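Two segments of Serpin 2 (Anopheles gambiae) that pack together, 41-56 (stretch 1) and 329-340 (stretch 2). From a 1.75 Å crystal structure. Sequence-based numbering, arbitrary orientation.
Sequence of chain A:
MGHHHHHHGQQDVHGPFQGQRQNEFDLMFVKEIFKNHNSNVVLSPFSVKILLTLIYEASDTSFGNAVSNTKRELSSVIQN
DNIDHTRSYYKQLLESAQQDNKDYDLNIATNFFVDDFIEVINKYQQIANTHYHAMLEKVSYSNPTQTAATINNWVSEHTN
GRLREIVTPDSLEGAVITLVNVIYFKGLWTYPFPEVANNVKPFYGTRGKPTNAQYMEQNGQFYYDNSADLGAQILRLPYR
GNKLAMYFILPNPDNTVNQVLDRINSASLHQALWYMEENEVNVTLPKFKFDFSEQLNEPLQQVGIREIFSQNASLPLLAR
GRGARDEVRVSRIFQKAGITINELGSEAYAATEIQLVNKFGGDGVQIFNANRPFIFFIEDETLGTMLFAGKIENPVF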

# COMPACT_ATOMS: atom_id res chain seq x y z
N VAL A 41 -1.05 -0.70 -10.91
CA VAL A 41 -0.10 -0.67 -9.82
C VAL A 41 -0.90 -0.82 -8.54
O VAL A 41 -2.00 -0.27 -8.45
CB VAL A 41 0.66 0.67 -9.75
CG1 VAL A 41 1.55 0.73 -8.47
CG2 VAL A 41 1.54 0.89 -10.98
N VAL A 42 -0.37 -1.54 -7.55
CA VAL A 42 -0.94 -1.46 -6.20
C VAL A 42 0.23 -1.61 -5.20
O VAL A 42 1.14 -2.42 -5.41
CB VAL A 42 -2.04 -2.54 -5.97
CG1 VAL A 42 -1.46 -3.95 -6.07
CG2 VAL A 42 -2.76 -2.35 -4.64
N LEU A 43 0.24 -0.77 -4.19
CA LEU A 43 1.26 -0.89 -3.15
C LEU A 43 0.68 -0.47 -1.79
O LEU A 43 -0.49 -0.06 -1.70
CB LEU A 43 2.47 -0.02 -3.52
CG LEU A 43 2.19 1.49 -3.45
CD1 LEU A 43 3.45 2.23 -2.91
CD2 LEU A 43 1.77 2.06 -4.80
N SER A 44 1.48 -0.59 -0.74
CA SER A 44 1.01 -0.16 0.58
C SER A 44 1.94 0.93 1.10
O SER A 44 3.01 0.63 1.63
CB SER A 44 0.96 -1.33 1.56
OG SER A 44 0.65 -0.86 2.88
N PRO A 45 1.55 2.21 0.93
CA PRO A 45 2.47 3.28 1.32
C PRO A 45 2.71 3.26 2.81
O PRO A 45 3.84 3.45 3.25
CB PRO A 45 1.75 4.57 0.90
CG PRO A 45 0.71 4.11 -0.15
CD PRO A 45 0.34 2.70 0.23
N PHE A 46 1.67 3.00 3.60
CA PHE A 46 1.88 2.94 5.05
C PHE A 46 2.94 1.85 5.38
O PHE A 46 3.82 2.06 6.23
CB PHE A 46 0.57 2.61 5.76
CG PHE A 46 0.76 2.29 7.21
CD1 PHE A 46 1.12 3.29 8.09
CD2 PHE A 46 0.58 1.00 7.70
CE1 PHE A 46 1.31 3.01 9.45
CE2 PHE A 46 0.75 0.72 9.07
CZ PHE A 46 1.13 1.73 9.93
N SER A 47 2.89 0.70 4.70
CA SER A 47 3.85 -0.37 5.00
C SER A 47 5.25 0.06 4.64
O SER A 47 6.20 -0.34 5.29
CB SER A 47 3.48 -1.65 4.23
OG SER A 47 2.28 -2.19 4.76
N VAL A 48 5.40 0.87 3.61
CA VAL A 48 6.72 1.38 3.27
C VAL A 48 7.26 2.20 4.44
O VAL A 48 8.45 2.11 4.76
CB VAL A 48 6.74 2.22 1.98
CG1 VAL A 48 8.14 2.78 1.70
CG2 VAL A 48 6.29 1.37 0.79
N LYS A 49 6.41 2.98 5.08
CA LYS A 49 6.89 3.78 6.21
C LYS A 49 7.32 2.88 7.37
O LYS A 49 8.29 3.18 8.06
CB LYS A 49 5.85 4.81 6.64
CG LYS A 49 5.49 5.74 5.48
CD LYS A 49 4.78 7.02 6.01
CE LYS A 49 3.38 6.75 6.53
NZ LYS A 49 2.64 8.07 6.79
N ILE A 50 6.59 1.79 7.58
CA ILE A 50 7.02 0.79 8.58
C ILE A 50 8.45 0.26 8.27
O ILE A 50 9.28 0.12 9.19
CB ILE A 50 6.04 -0.42 8.65
CG1 ILE A 50 4.65 0.01 9.15
CG2 ILE A 50 6.60 -1.50 9.58
CD1 ILE A 50 4.67 0.69 10.49
N LEU A 51 8.72 -0.05 7.01
CA LEU A 51 10.04 -0.57 6.60
C LEU A 51 11.12 0.44 6.90
O LEU A 51 12.20 0.12 7.41
CB LEU A 51 10.07 -0.88 5.09
CG LEU A 51 9.03 -1.88 4.63
CD1 LEU A 51 9.22 -2.24 3.13
CD2 LEU A 51 9.16 -3.11 5.51
N LEU A 52 10.84 1.68 6.53
CA LEU A 52 11.78 2.77 6.77
C LEU A 52 12.01 2.99 8.25
O LEU A 52 13.13 3.27 8.66
CB LEU A 52 11.30 4.05 6.11
CG LEU A 52 11.23 4.00 4.58
CD1 LEU A 52 10.59 5.29 4.04
CD2 LEU A 52 12.63 3.80 4.01
N THR A 53 10.96 2.85 9.06
CA THR A 53 11.11 3.05 10.50
C THR A 53 11.89 1.88 11.09
O THR A 53 12.72 2.08 11.96
CB THR A 53 9.76 3.24 11.19
OG1 THR A 53 9.07 4.33 10.56
CG2 THR A 53 9.96 3.57 12.73
N LEU A 54 11.71 0.66 10.58
CA LEU A 54 12.56 -0.46 11.09
C LEU A 54 14.03 -0.21 10.78
O LEU A 54 14.91 -0.51 11.58
CB LEU A 54 12.11 -1.78 10.49
CG LEU A 54 10.82 -2.34 11.12
CD1 LEU A 54 10.18 -3.34 10.16
CD2 LEU A 54 11.08 -2.99 12.51
N ILE A 55 14.30 0.35 9.62
CA ILE A 55 15.66 0.64 9.25
C ILE A 55 16.20 1.76 10.11
O ILE A 55 17.37 1.70 10.55
CB ILE A 55 15.76 0.99 7.75
CG1 ILE A 55 15.50 -0.27 6.92
CG2 ILE A 55 17.14 1.57 7.45
CD1 ILE A 55 15.36 -0.03 5.39
N TYR A 56 15.36 2.76 10.38
CA TYR A 56 15.70 3.81 11.35
C TYR A 56 16.07 3.24 12.72
O TYR A 56 17.08 3.61 13.29
CB TYR A 56 14.54 4.81 11.45
CG TYR A 56 14.83 6.03 12.30
CD1 TYR A 56 15.62 7.06 11.82
CD2 TYR A 56 14.28 6.16 13.57
CE1 TYR A 56 15.86 8.19 12.59
CE2 TYR A 56 14.52 7.28 14.35
CZ TYR A 56 15.31 8.29 13.85
OH TYR A 56 15.56 9.42 14.60
N ARG A 329 24.47 -3.52 5.64
CA ARG A 329 23.35 -2.64 5.32
C ARG A 329 22.27 -3.45 4.61
O ARG A 329 22.50 -4.61 4.24
CB ARG A 329 23.80 -1.48 4.43
CG ARG A 329 24.23 -1.90 3.00
CD ARG A 329 23.91 -0.81 1.96
NE ARG A 329 24.32 -1.17 0.60
N VAL A 330 21.10 -2.87 4.44
CA VAL A 330 20.03 -3.56 3.78
C VAL A 330 20.45 -3.65 2.31
O VAL A 330 20.80 -2.65 1.70
CB VAL A 330 18.69 -2.81 3.92
CG1 VAL A 330 17.61 -3.53 3.16
CG2 VAL A 330 18.30 -2.72 5.39
N SER A 331 20.46 -4.86 1.76
CA SER A 331 20.86 -5.03 0.36
C SER A 331 19.75 -4.64 -0.58
O SER A 331 19.95 -3.83 -1.48
CB SER A 331 21.24 -6.48 0.09
OG SER A 331 22.18 -6.91 1.06
N ARG A 332 18.58 -5.24 -0.39
CA ARG A 332 17.42 -5.02 -1.26
C ARG A 332 16.16 -4.99 -0.43
O ARG A 332 16.08 -5.69 0.58
CB ARG A 332 17.30 -6.16 -2.26
CG ARG A 332 18.48 -6.27 -3.23
CD ARG A 332 18.27 -7.39 -4.19
NE ARG A 332 19.48 -7.68 -4.96
CZ ARG A 332 19.59 -7.56 -6.28
NH1 ARG A 332 18.56 -7.14 -7.02
NH2 ARG A 332 20.74 -7.87 -6.87
N ILE A 333 15.20 -4.16 -0.85
CA ILE A 333 13.90 -4.08 -0.20
C ILE A 333 12.85 -4.48 -1.23
O ILE A 333 12.81 -3.92 -2.33
CB ILE A 333 13.58 -2.65 0.30
CG1 ILE A 333 14.66 -2.21 1.30
CG2 ILE A 333 12.20 -2.60 0.95
CD1 ILE A 333 14.48 -0.79 1.82
N PHE A 334 12.01 -5.44 -0.88
CA PHE A 334 10.96 -5.88 -1.81
C PHE A 334 9.59 -5.68 -1.15
O PHE A 334 9.42 -5.95 0.04
CB PHE A 334 11.12 -7.36 -2.15
CG PHE A 334 12.37 -7.69 -2.93
CD1 PHE A 334 12.44 -7.45 -4.30
CD2 PHE A 334 13.46 -8.29 -2.31
CE1 PHE A 334 13.59 -7.77 -5.02
CE2 PHE A 334 14.61 -8.61 -3.02
CZ PHE A 334 14.67 -8.35 -4.38
N GLN A 335 8.61 -5.23 -1.93
CA GLN A 335 7.25 -5.20 -1.43
C GLN A 335 6.33 -5.80 -2.48
O GLN A 335 6.51 -5.57 -3.68
CB GLN A 335 6.78 -3.75 -1.16
CG GLN A 335 5.33 -3.71 -0.72
CD GLN A 335 4.85 -2.32 -0.26
OE1 GLN A 335 4.70 -2.05 0.94
NE2 GLN A 335 4.54 -1.47 -1.22
N LYS A 336 5.36 -6.60 -2.05
CA LYS A 336 4.35 -7.09 -3.01
C LYS A 336 2.97 -6.99 -2.38
O LYS A 336 2.81 -7.16 -1.17
CB LYS A 336 4.63 -8.53 -3.43
CG LYS A 336 3.69 -9.05 -4.55
CD LYS A 336 4.30 -10.37 -5.18
CE LYS A 336 3.57 -10.77 -6.47
NZ LYS A 336 4.23 -11.94 -7.20
N ALA A 337 1.98 -6.71 -3.22
CA ALA A 337 0.59 -6.55 -2.77
C ALA A 337 -0.34 -7.10 -3.84
O ALA A 337 -0.08 -6.89 -5.02
CB ALA A 337 0.27 -5.09 -2.54
N GLY A 338 -1.41 -7.77 -3.44
CA GLY A 338 -2.45 -8.15 -4.41
C GLY A 338 -3.73 -7.40 -4.08
O GLY A 338 -3.97 -7.03 -2.94
N ILE A 339 -4.59 -7.18 -5.06
CA ILE A 339 -5.86 -6.49 -4.79
C ILE A 339 -6.87 -7.08 -5.77
O ILE A 339 -6.53 -7.39 -6.90
CB ILE A 339 -5.75 -4.98 -5.00
CG1 ILE A 339 -7.04 -4.24 -4.54
CG2 ILE A 339 -5.38 -4.65 -6.46
CD1 ILE A 339 -7.32 -4.31 -3.00
N THR A 340 -8.09 -7.24 -5.28
CA THR A 340 -9.22 -7.70 -6.08
C THR A 340 -10.41 -6.84 -5.72
O THR A 340 -10.59 -6.50 -4.55
CB THR A 340 -9.56 -9.14 -5.73
OG1 THR A 340 -8.41 -9.97 -5.94
CG2 THR A 340 -10.76 -9.65 -6.58

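Stretch 1 begins as a short strand, residues 41-43, passes through Ser44 and continues as a helix from Pro45 to Tyr56 and beyond. Stretch 2 enters as a loop and becomes a long strand from Arg332 onward. The helix runs nearly antiparallel to this strand, with 156° between their N-to-C directions and a closest axial approach of 10.2 Å, a spacing that leaves room for a layer of side chains between the two backbones. The short strand lies much closer, at 6.1 Å, but at 114° it crosses the long strand steeply. The CA atoms of Leu43 and Ala337 are 5.7 Å apart, whereas the CA atoms of Leu51 and Ile333 are separated by 8.6 Å and those of Ile55 and Val330 by 8.2 Å.

The start of the helix is organized within stretch 1. Ser44 occupies the N-cap position, where its OG accepts a hydrogen bond from Ser47 N at 3.3 Å and another from Ser47 OG at 2.8 Å. The first helical backbone bond, from Val48 N to Ser44 O, measures 3.1 Å. Farther along, Thr53 OG1 donates to Lys49 O at 2.9 Å, returning the hydroxyl to the backbone one turn earlier.

In the strand of stretch 2, alternation determines which residues meet the partner. The CA-to-CB bonds of Ile333, Gln335, Ala337 and Ile339 point toward stretch 1, while those of Phe334 and Lys336 point away. Gly338, in the same alternation, has no side chain to direct.

Gln335 loses more surface to the other stretch than any other residue here, 100 Å². Its side chain is extended, with chi1 and chi2 both t, and reaches the junction between the short strand and the helix, where it lies among Leu43, Ser44, Ser47 and Val48. The orientation of its terminal amide is uncertain, so the polar pairing at this point remains open.

On the helix, Leu51 and Ile55 are four residues apart and therefore lie about one turn from each other on the same face; both direct their CA-to-CB bonds toward the strand. Leu51 CD1 packs 3.7 Å from Ile333 CG2. Ile55 CD1 approaches Ile333 CD1 at 3.8 Å and Val330 CG2 at 4.0 Å, so its terminal methyl touches both the strand and the loop that precedes it. Ile333 thus meets two successive turns of the helix.

At the other end of the contact, Val42 points toward the long strand and packs against two residues on it. Val42 CG1 lies 4.1 Å from Ala337 CB and 3.4 Å from Ala337 O, while Val42 CG2 is 3.9 Å from Ile339 CG2. The small side chain of Ala337 sits where the backbones are close, with its CB also 4.4 Å from Leu43 CA. Together the two stretches bury 516 Å², summed over both sides, with apolar contacts flanking the central glutamine along the strand.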